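Local coordinates for protein putative drug/sodium antiporter (Escherichia coli, PDB 4Z3N) that probably acts as a membrane antiporter of the MATE family, exporting small molecules, and is linked to transport of the genotoxin colibactin, at residues V259-A262 / Q263-M266; S393-Y396 / Q397-K401; S405-L408 / T409-H413. All coordinates share one frame; numbering follows the deposited sequence.

Interaction 1 of 3, residues V259-A262 / Q263-M266; sequences VGMA and QMLM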
# COMPACT_ATOMS: atom_id res chain seq x y z
N VAL A 259 -9.65 11.72 4.87
CA VAL A 259 -8.48 11.28 4.10
C VAL A 259 -8.08 9.86 4.48
O VAL A 259 -7.88 8.99 3.62
CB VAL A 259 -7.25 12.25 4.30
CG1 VAL A 259 -5.93 11.61 3.84
CG2 VAL A 259 -7.47 13.54 3.55
N GLY A 260 -7.99 9.62 5.78
CA GLY A 260 -7.52 8.35 6.30
C GLY A 260 -8.43 7.19 5.99
O GLY A 260 -7.98 6.08 5.65
N MET A 261 -9.73 7.42 6.10
CA MET A 261 -10.66 6.35 5.83
C MET A 261 -10.90 6.18 4.34
O MET A 261 -11.28 5.09 3.90
CB MET A 261 -11.96 6.59 6.57
CG MET A 261 -11.96 5.89 7.90
SD MET A 261 -13.48 6.24 8.78
CE MET A 261 -13.11 5.47 10.35
N ALA A 262 -10.69 7.24 3.57
CA ALA A 262 -10.76 7.14 2.13
C ALA A 262 -9.66 6.18 1.66
O ALA A 262 -9.84 5.41 0.73
CB ALA A 262 -10.63 8.51 1.47
N GLN A 263 -8.53 6.22 2.35
CA GLN A 263 -7.37 5.40 2.01
C GLN A 263 -7.69 3.93 2.23
O GLN A 263 -7.25 3.07 1.48
CB GLN A 263 -6.15 5.81 2.83
CG GLN A 263 -4.86 5.08 2.46
CD GLN A 263 -4.29 5.50 1.12
OE1 GLN A 263 -4.88 6.32 0.42
NE2 GLN A 263 -3.14 4.95 0.77
N MET A 264 -8.45 3.66 3.29
CA MET A 264 -8.88 2.32 3.60
C MET A 264 -9.93 1.84 2.61
O MET A 264 -9.95 0.69 2.21
CB MET A 264 -9.44 2.26 5.02
CG MET A 264 -8.45 2.71 6.04
SD MET A 264 -9.29 2.77 7.62
CE MET A 264 -8.17 3.80 8.59
N LEU A 265 -10.80 2.75 2.21
CA LEU A 265 -11.84 2.43 1.27
C LEU A 265 -11.23 2.04 -0.08
O LEU A 265 -11.75 1.18 -0.79
CB LEU A 265 -12.77 3.62 1.12
CG LEU A 265 -14.10 3.34 0.45
CD1 LEU A 265 -14.85 2.25 1.24
CD2 LEU A 265 -14.90 4.63 0.34
N MET A 266 -10.12 2.68 -0.42
CA MET A 266 -9.42 2.43 -1.67
C MET A 266 -8.68 1.08 -1.67
O MET A 266 -8.62 0.41 -2.70
CB MET A 266 -8.44 3.57 -1.96
CG MET A 266 -9.11 4.85 -2.44
SD MET A 266 -7.97 6.22 -2.78
CE MET A 266 -7.80 6.93 -1.14
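Ala262 and Met266 meet through both backbone and side chain, one turn apart on helix 250-284. Met266 N donates to Ala262 O at 3.0 Å. The Met266 chain leaves beside its own backbone N, and its sharp bend at chi3 (-85°) carries the terminal methyl back along the helix, with Ala262 CB 4.2 Å from Met266 CE. Pro402 of helix 402-413 packs on Ala262, and Ser405 and Thr409 of the same helix on Met266.

Gln263 takes part chiefly through its main chain. Its amide has two acceptors in the preceding turn: Gln263 N lies 3.1 Å from Val259 O, a regular helical bond, and 3.3 Å from Gly260 O, a weak one. Gly260 O is thereby shared, since it also receives a weak bond from Met264 N at 3.4 Å. CG of Gln263 stands opposite the backbone N (chi1 -176°), and a bend at chi2 then turns the carboxamide away from the preceding turn. There OE1 accepts from NE2 of Gln397, and NE2 donates to OD1 of Asn86, so that both ends of the amide are occupied and its flip is likely to be fixed.

Met261 contributes the straightest of the bonds to the preceding turn, from Leu265 N to Met261 O at 2.9 Å with an N-H...O angle of 151°. Its side chain crosses that of Met264 at a slant, the closest approach being Met261 CG to Met264 SD at 4.1 Å. Phe122 of helix 107-132 touches both methionines.

The division of labour is clear: all four amides from Gln263 to Met266 bond within the helix, that of Met264 weakly, three methionines add apolar contacts along it, and the glutamine amide is left to join this helix to two others by directed polar bonds.

Interaction 2 of 3, residues S393-Y396 / Q397-K401; sequences SEYY and QAIGK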
# COMPACT_ATOMS: atom_id res chain seq x y z
N SER A 393 -4.50 10.14 -7.37
CA SER A 393 -5.16 9.84 -6.09
C SER A 393 -4.39 10.38 -4.87
O SER A 393 -4.98 10.87 -3.92
CB SER A 393 -5.36 8.34 -5.90
OG SER A 393 -6.47 7.91 -6.65
N GLU A 394 -3.07 10.25 -4.93
CA GLU A 394 -2.21 10.75 -3.89
C GLU A 394 -2.36 12.29 -3.77
O GLU A 394 -2.40 12.82 -2.65
CB GLU A 394 -0.75 10.37 -4.19
CG GLU A 394 0.16 10.27 -2.97
CD GLU A 394 -0.20 9.08 -2.08
OE1 GLU A 394 -1.21 8.41 -2.39
OE2 GLU A 394 0.53 8.81 -1.09
N TYR A 395 -2.45 12.97 -4.92
CA TYR A 395 -2.59 14.42 -4.98
C TYR A 395 -3.86 14.93 -4.26
O TYR A 395 -3.82 15.90 -3.49
CB TYR A 395 -2.59 14.88 -6.46
CG TYR A 395 -2.73 16.39 -6.65
CD1 TYR A 395 -3.98 16.98 -6.69
CD2 TYR A 395 -1.62 17.20 -6.79
CE1 TYR A 395 -4.13 18.33 -6.86
CE2 TYR A 395 -1.76 18.57 -6.97
CZ TYR A 395 -3.03 19.13 -7.00
OH TYR A 395 -3.21 20.50 -7.18
N TYR A 396 -4.98 14.28 -4.51
CA TYR A 396 -6.20 14.66 -3.83
C TYR A 396 -6.17 14.35 -2.33
O TYR A 396 -6.73 15.08 -1.52
CB TYR A 396 -7.39 13.99 -4.50
CG TYR A 396 -7.69 14.62 -5.83
CD1 TYR A 396 -8.16 15.93 -5.91
CD2 TYR A 396 -7.48 13.93 -7.02
CE1 TYR A 396 -8.42 16.53 -7.13
CE2 TYR A 396 -7.74 14.52 -8.24
CZ TYR A 396 -8.21 15.81 -8.30
OH TYR A 396 -8.47 16.37 -9.53
N GLN A 397 -5.48 13.29 -1.96
CA GLN A 397 -5.31 12.97 -0.56
C GLN A 397 -4.46 14.05 0.11
O GLN A 397 -4.75 14.49 1.22
CB GLN A 397 -4.66 11.60 -0.41
CG GLN A 397 -5.55 10.46 -0.86
CD GLN A 397 -6.61 10.14 0.16
OE1 GLN A 397 -7.48 10.98 0.47
NE2 GLN A 397 -6.55 8.92 0.71
N ALA A 398 -3.43 14.48 -0.60
CA ALA A 398 -2.54 15.51 -0.08
C ALA A 398 -3.29 16.83 0.14
O ALA A 398 -3.00 17.54 1.11
CB ALA A 398 -1.35 15.71 -1.02
N ILE A 399 -4.22 17.18 -0.75
CA ILE A 399 -4.89 18.48 -0.64
C ILE A 399 -6.23 18.40 0.11
O ILE A 399 -6.94 19.40 0.21
CB ILE A 399 -5.12 19.14 -2.04
CG1 ILE A 399 -6.07 18.31 -2.90
CG2 ILE A 399 -3.79 19.40 -2.77
CD1 ILE A 399 -6.78 19.11 -3.95
N GLY A 400 -6.57 17.22 0.64
CA GLY A 400 -7.75 17.06 1.45
C GLY A 400 -9.07 16.88 0.71
O GLY A 400 -10.12 17.33 1.17
N LYS A 401 -9.02 16.23 -0.45
CA LYS A 401 -10.21 16.01 -1.25
C LYS A 401 -10.36 14.55 -1.70
O LYS A 401 -10.37 14.25 -2.89
CB LYS A 401 -10.18 16.95 -2.47
CG LYS A 401 -10.07 18.44 -2.10
CD LYS A 401 -11.39 18.95 -1.59
CE LYS A 401 -11.29 20.38 -1.10
NZ LYS A 401 -12.67 20.87 -0.78
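The delta methyl of Ile399 touches two tyrosines of the preceding turn: CD1 lies 4.0 Å from Tyr395 CE1 and also 4.0 Å from Tyr396 CD1. Its CG1 occupies the crowded position between backbone N and carbonyl carbon (chi1 63°), which sends CD1 back toward both rings. The branch methyl CG2 sits over one face of the Tyr395 ring, displaced toward the rim, whereas Ile399 and Tyr396 run side by side and point the same way.

Behind these side chains, the helical bonds hold the spacing, with Ala398 N to Glu394 O at 2.8 Å and Ile399 N to Tyr395 O at 3.1 Å. Further out, the Tyr395 hydroxyl is hydrogen-bonded to OG1 of Thr329, Trp463 of helix 458-467 touches Tyr396 and Ile399 and makes a cation-pi contact with Lys401, and NE2 of Gln397 is hydrogen-bonded to Val259 O.

The chain then leaves the helix at Gly400, whose phi is positive (83°). Lys401 N bonds to Tyr396 O at 2.8 Å, nearly straight at 171°, and Gly400 N makes a weak bond to Gln397 O. This is a Schellman motif, closing the C-terminal end of helix 382-399.

Interaction 3 of 3, residues S405-L408 / T409-H413; sequences SVLL and TLMRH. With OLC ((2R)-2,3-dihydroxypropyl (9Z)-octadec-9-enoate), chain B.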
# COMPACT_ATOMS: atom_id res chain seq x y z
N SER A 405 -9.96 10.99 -5.07
CA SER A 405 -9.11 9.85 -4.85
C SER A 405 -9.91 8.59 -5.09
O SER A 405 -9.48 7.71 -5.82
CB SER A 405 -8.55 9.85 -3.43
OG SER A 405 -7.66 10.93 -3.25
N VAL A 406 -11.08 8.51 -4.46
CA VAL A 406 -11.92 7.33 -4.57
C VAL A 406 -12.53 7.21 -5.97
O VAL A 406 -12.59 6.12 -6.53
CB VAL A 406 -13.04 7.34 -3.52
CG1 VAL A 406 -13.99 6.15 -3.70
CG2 VAL A 406 -12.42 7.34 -2.13
N LEU A 407 -12.93 8.34 -6.54
CA LEU A 407 -13.41 8.38 -7.92
C LEU A 407 -12.44 7.74 -8.91
O LEU A 407 -12.85 7.01 -9.82
CB LEU A 407 -13.70 9.82 -8.34
CG LEU A 407 -14.07 9.95 -9.82
CD1 LEU A 407 -15.31 9.08 -10.18
CD2 LEU A 407 -14.25 11.43 -10.22
N LEU A 408 -11.14 8.00 -8.75
CA LEU A 408 -10.15 7.49 -9.68
C LEU A 408 -9.87 6.01 -9.44
O LEU A 408 -9.62 5.24 -10.36
CB LEU A 408 -8.86 8.31 -9.59
CG LEU A 408 -8.96 9.70 -10.23
CD1 LEU A 408 -7.82 10.61 -9.77
CD2 LEU A 408 -9.00 9.59 -11.74
N THR A 409 -9.94 5.60 -8.18
CA THR A 409 -9.74 4.20 -7.86
C THR A 409 -10.93 3.35 -8.34
O THR A 409 -10.76 2.21 -8.78
CB THR A 409 -9.53 4.02 -6.36
OG1 THR A 409 -8.42 4.84 -5.97
CG2 THR A 409 -9.21 2.57 -6.04
N LEU A 410 -12.13 3.91 -8.27
CA LEU A 410 -13.33 3.22 -8.73
C LEU A 410 -13.33 3.10 -10.23
O LEU A 410 -13.75 2.10 -10.80
CB LEU A 410 -14.58 3.97 -8.28
CG LEU A 410 -14.93 3.81 -6.80
CD1 LEU A 410 -16.12 4.69 -6.47
CD2 LEU A 410 -15.21 2.35 -6.51
N MET A 411 -12.87 4.17 -10.86
CA MET A 411 -12.77 4.24 -12.31
C MET A 411 -11.75 3.23 -12.81
O MET A 411 -11.89 2.71 -13.90
CB MET A 411 -12.40 5.65 -12.75
CG MET A 411 -12.57 5.91 -14.24
SD MET A 411 -14.31 6.05 -14.72
CE MET A 411 -15.06 6.14 -13.09
N ARG A 412 -10.71 2.98 -12.02
CA ARG A 412 -9.68 2.03 -12.43
C ARG A 412 -10.05 0.56 -12.19
O ARG A 412 -9.85 -0.27 -13.06
CB ARG A 412 -8.33 2.33 -11.75
CG ARG A 412 -7.15 1.67 -12.45
CD ARG A 412 -5.77 1.99 -11.87
NE ARG A 412 -5.65 1.72 -10.43
CZ ARG A 412 -5.53 2.67 -9.50
NH1 ARG A 412 -5.50 3.95 -9.86
NH2 ARG A 412 -5.44 2.34 -8.21
N HIS A 413 -10.55 0.23 -11.00
CA HIS A 413 -10.84 -1.17 -10.66
C HIS A 413 -12.28 -1.69 -10.82
O HIS A 413 -12.48 -2.89 -10.76
CB HIS A 413 -10.40 -1.44 -9.22
CG HIS A 413 -8.92 -1.36 -9.03
ND1 HIS A 413 -8.27 -0.23 -8.59
CD2 HIS A 413 -7.94 -2.28 -9.25
CE1 HIS A 413 -6.97 -0.45 -8.54
NE2 HIS A 413 -6.74 -1.68 -8.94
C18 OLC B . -2.82 -0.60 -7.20
C10 OLC B . -2.55 -4.18 -15.22
C9 OLC B . -1.98 -5.04 -14.35
C17 OLC B . -2.53 -1.33 -8.49
C11 OLC B . -3.83 -3.44 -14.87
C8 OLC B . -1.32 -6.31 -14.88
C24 OLC B . -10.31 -6.03 -13.29
C16 OLC B . -3.72 -1.21 -9.41
C12 OLC B . -4.33 -3.80 -13.48
C7 OLC B . -0.65 -7.10 -13.77
C15 OLC B . -3.42 -1.84 -10.76
C13 OLC B . -4.81 -2.53 -12.77
C6 OLC B . -1.68 -7.87 -12.96
C14 OLC B . -4.65 -2.59 -11.26
C5 OLC B . -2.66 -8.59 -13.87
C4 OLC B . -3.94 -8.89 -13.11
C3 OLC B . -4.44 -7.65 -12.39
C2 OLC B . -5.90 -7.78 -11.98
C21 OLC B . -8.21 -4.87 -12.61
C1 OLC B . -6.54 -6.40 -11.92
C22 OLC B . -9.72 -4.76 -12.69
O19 OLC B . -5.89 -5.41 -11.63
O25 OLC B . -11.47 -6.39 -12.57
O23 OLC B . -10.26 -4.57 -11.40
O20 OLC B . -7.86 -6.22 -12.34
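With CG1 of Val406 opposite its backbone N (chi1 176°) and CG of Leu410 beside its own (chi1 -75°), the two side chains lie side by side, pointing the same way, bringing Val406 CG1 to 3.8 Å from Leu410 CD1. Leu407 and Met411 also lie side by side; both start opposite their backbone N, and Met411 then bends at chi2 and chi3 so that its CE comes within 4.1 Å of Leu407 CD1.

Beneath these apolar pairs, Leu410 N bonds to Val406 O at 2.9 Å, with a C=O...N angle of 164°. Ser405 O receives Thr409 N at 3.2 Å and has Thr409 OG1 at 3.1 Å, though the hydroxyl proton has another acceptor within reach.

Toward the end of helix 402-413 a monoolein molecule takes over. Its hydroxyl O23 donates to His413 O at 2.9 Å, while the acyl chain passes C16 by the imidazole edge, near the ring plane, and 3.7 Å from Arg412 NE. NH1 of that arginine is hydrogen-bonded to Ser389 OG, and the His413 ring makes a weak bond from ND1 to Thr409 O.

The lipid therefore pairs its polar glycerol with a main-chain carbonyl and lays its hydrocarbon against two polar side chains, Arg412 held by Ser389 and His413 more weakly by Thr409 O.

In the fold
Along the chain the order is interaction 1 on helix 250-284, interaction 2 at the end of helix 382-399 and interaction 3 on helix 402-413, the last two helices being consecutive. Their centres lie 11 to 13 Å apart and all three touch. Interaction 1 meets interaction 2 through the amide of Gln397, and interaction 3 through Met266, whose SD is 3.5 Å from Thr409 OG1. Interactions 2 and 3 are joined by the Ser405 hydroxyl, OG lying 2.8 Å from Ser393 O. Three helices, 250-284, 382-399 and 402-413, are thus joined by polar bonds and methionine contacts within a largely helical membrane transporter.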